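Local structure of apicoplast TIC22, putative (Plasmodium falciparum 3D7, 4E6Z) at residues 214-219 with 236-241. The protein probably acts as a chaperone that is required for protein import into the apicoplast, the plastid of the malaria parasite. Numbering follows the deposited sequence.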
loop_
_atom_site.group_PDB
_atom_site.type_symbol
_atom_site.label_atom_id
_atom_site.label_comp_id
_atom_site.label_asym_id
_atom_site.label_seq_id
_atom_site.Cartn_x
_atom_site.Cartn_y
_atom_site.Cartn_z
ATOM N N PHE A 214 -1.089 5.526 -5.043
ATOM C CA PHE A 214 -1.822 4.725 -4.073
ATOM C C PHE A 214 -3.025 5.498 -3.544
ATOM O O PHE A 214 -4.091 4.926 -3.338
ATOM C CB PHE A 214 -0.910 4.253 -2.933
ATOM C CG PHE A 214 -0.110 3.032 -3.280
ATOM C CD1 PHE A 214 -0.592 1.765 -2.990
ATOM C CD2 PHE A 214 1.111 3.148 -3.922
ATOM C CE1 PHE A 214 0.139 0.634 -3.320
ATOM C CE2 PHE A 214 1.844 2.023 -4.258
ATOM C CZ PHE A 214 1.356 0.765 -3.960
ATOM N N ASP A 215 -2.853 6.801 -3.341
ATOM C CA ASP A 215 -3.953 7.656 -2.912
ATOM C C ASP A 215 -4.581 8.414 -4.078
ATOM O O ASP A 215 -3.899 9.145 -4.798
ATOM C CB ASP A 215 -3.496 8.635 -1.829
ATOM C CG ASP A 215 -3.287 7.960 -0.481
ATOM O OD1 ASP A 215 -3.177 6.714 -0.449
ATOM O OD2 ASP A 215 -3.234 8.676 0.543
ATOM N N LEU A 216 -5.884 8.225 -4.258
ATOM C CA LEU A 216 -6.633 8.944 -5.274
ATOM C C LEU A 216 -6.422 10.448 -5.126
ATOM O O LEU A 216 -6.200 11.152 -6.108
ATOM C CB LEU A 216 -8.126 8.617 -5.177
ATOM C CG LEU A 216 -9.042 9.442 -6.093
ATOM C CD1 LEU A 216 -8.600 9.341 -7.547
ATOM C CD2 LEU A 216 -10.498 9.022 -5.948
ATOM N N GLU A 217 -6.485 10.930 -3.888
ATOM C CA GLU A 217 -6.361 12.357 -3.614
ATOM C C GLU A 217 -5.009 12.929 -4.047
ATOM O O GLU A 217 -4.910 14.112 -4.382
ATOM C CB GLU A 217 -6.652 12.663 -2.139
ATOM C CG GLU A 217 -6.367 11.507 -1.179
ATOM C CD GLU A 217 -7.506 10.498 -1.095
ATOM O OE1 GLU A 217 -8.538 10.799 -0.456
ATOM O OE2 GLU A 217 -7.362 9.394 -1.661
ATOM N N ASP A 218 -3.973 12.093 -4.048
ATOM C CA ASP A 218 -2.668 12.504 -4.566
ATOM C C ASP A 218 -2.728 12.669 -6.084
ATOM O O ASP A 218 -2.160 13.609 -6.639
ATOM C CB ASP A 218 -1.583 11.491 -4.193
ATOM C CG ASP A 218 -1.240 11.511 -2.706
ATOM O OD1 ASP A 218 -1.549 12.513 -2.021
ATOM O OD2 ASP A 218 -0.648 10.523 -2.225
ATOM N N LEU A 219 -3.414 11.743 -6.748
ATOM C CA LEU A 219 -3.596 11.796 -8.190
ATOM C C LEU A 219 -4.349 13.058 -8.592
ATOM O O LEU A 219 -3.881 13.828 -9.430
ATOM C CB LEU A 219 -4.345 10.556 -8.689
ATOM C CG LEU A 219 -4.784 10.592 -10.159
ATOM C CD1 LEU A 219 -3.589 10.780 -11.075
ATOM C CD2 LEU A 219 -5.557 9.334 -10.536
ATOM N N TYR A 236 -8.535 14.171 -18.137
ATOM C CA TYR A 236 -7.762 13.224 -17.344
ATOM C C TYR A 236 -8.632 12.075 -16.863
ATOM O O TYR A 236 -9.079 12.048 -15.714
ATOM C CB TYR A 236 -7.079 13.923 -16.173
ATOM C CG TYR A 236 -5.931 14.789 -16.616
ATOM C CD1 TYR A 236 -4.681 14.236 -16.863
ATOM C CD2 TYR A 236 -6.097 16.152 -16.812
ATOM C CE1 TYR A 236 -3.629 15.018 -17.281
ATOM C CE2 TYR A 236 -5.050 16.943 -17.233
ATOM C CZ TYR A 236 -3.817 16.369 -17.463
ATOM O OH TYR A 236 -2.765 17.145 -17.876
ATOM N N LYS A 237 -8.876 11.133 -17.767
ATOM C CA LYS A 237 -9.624 9.931 -17.444
ATOM C C LYS A 237 -8.901 9.160 -16.341
ATOM O O LYS A 237 -7.808 8.630 -16.546
ATOM C CB LYS A 237 -9.780 9.066 -18.697
ATOM C CG LYS A 237 -11.190 8.566 -18.953
ATOM C CD LYS A 237 -11.461 7.252 -18.248
ATOM C CE LYS A 237 -12.829 6.709 -18.632
ATOM N NZ LYS A 237 -13.077 5.358 -18.059
ATOM N N ILE A 238 -9.511 9.116 -15.164
ATOM C CA ILE A 238 -8.941 8.389 -14.036
ATOM C C ILE A 238 -9.251 6.901 -14.159
ATOM O O ILE A 238 -10.403 6.510 -14.345
ATOM C CB ILE A 238 -9.472 8.931 -12.698
ATOM C CG1 ILE A 238 -8.994 10.372 -12.490
ATOM C CG2 ILE A 238 -9.045 8.029 -11.535
ATOM C CD1 ILE A 238 -9.555 11.026 -11.247
ATOM N N LYS A 239 -8.214 6.074 -14.071
ATOM C CA LYS A 239 -8.385 4.631 -14.177
ATOM C C LYS A 239 -7.748 3.894 -13.000
ATOM O O LYS A 239 -6.807 4.387 -12.379
ATOM C CB LYS A 239 -7.826 4.123 -15.504
ATOM C CG LYS A 239 -8.542 4.699 -16.713
ATOM C CD LYS A 239 -8.048 4.092 -18.012
ATOM C CE LYS A 239 -8.874 4.598 -19.188
ATOM N NZ LYS A 239 -8.412 4.048 -20.494
ATOM N N VAL A 240 -8.275 2.712 -12.702
ATOM C CA VAL A 240 -7.785 1.914 -11.585
ATOM C C VAL A 240 -7.055 0.678 -12.091
ATOM O O VAL A 240 -7.492 0.031 -13.042
ATOM C CB VAL A 240 -8.938 1.488 -10.650
ATOM C CG1 VAL A 240 -8.434 0.554 -9.552
ATOM C CG2 VAL A 240 -9.600 2.708 -10.044
ATOM N N LEU A 241 -5.935 0.358 -11.455
ATOM C CA LEU A 241 -5.183 -0.837 -11.806
ATOM C C LEU A 241 -4.929 -1.698 -10.576
ATOM O O LEU A 241 -5.022 -1.227 -9.440
ATOM C CB LEU A 241 -3.859 -0.463 -12.476
ATOM C CG LEU A 241 -3.966 0.231 -13.837
ATOM C CD1 LEU A 241 -2.612 0.743 -14.285
ATOM C CD2 LEU A 241 -4.554 -0.712 -14.876
#
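Ile-238 reaches from its strand to the first turn of helix 216-227, where Leu-216 and Leu-219 receive it in a purely apolar contact. Its CB points toward the helix, and there the side chain divides. The CG2 branch comes to 3.9 Å from CD2 of Leu-219. CG1 takes the other direction, anti to the carbonyl carbon (chi1 -65°), and passes the same methyl: Leu-219 CD2 lies 4.1 Å from Ile-238 CG1, so it touches both branches of the fork. Beyond CG1 the chain runs on extended, chi2 176°, and this carries CD1 of Ile-238 to within 4.2 Å of CD1 of Leu-216. The two leucines are met differently. Leu-219 and Ile-238 lie alongside each other, pointing opposite ways, whereas Leu-216 stands roughly perpendicular to Ile-238 and meets it methyl to methyl. No hydrogen bond joins the two segments, and the buried area is small, 112 Å². Tyr-181 packs on both Leu-216 and Ile-238, while Leu-219 also rests on Phe-195 of strand 193-203. In the mixed four-stranded sheet, helix 216-227 is the connection of a beta-alpha-beta crossover from strand 208-213 to the parallel edge strand 238-242, with 193-203 antiparallel between them, and this contact packs the helix's first turn on the sheet.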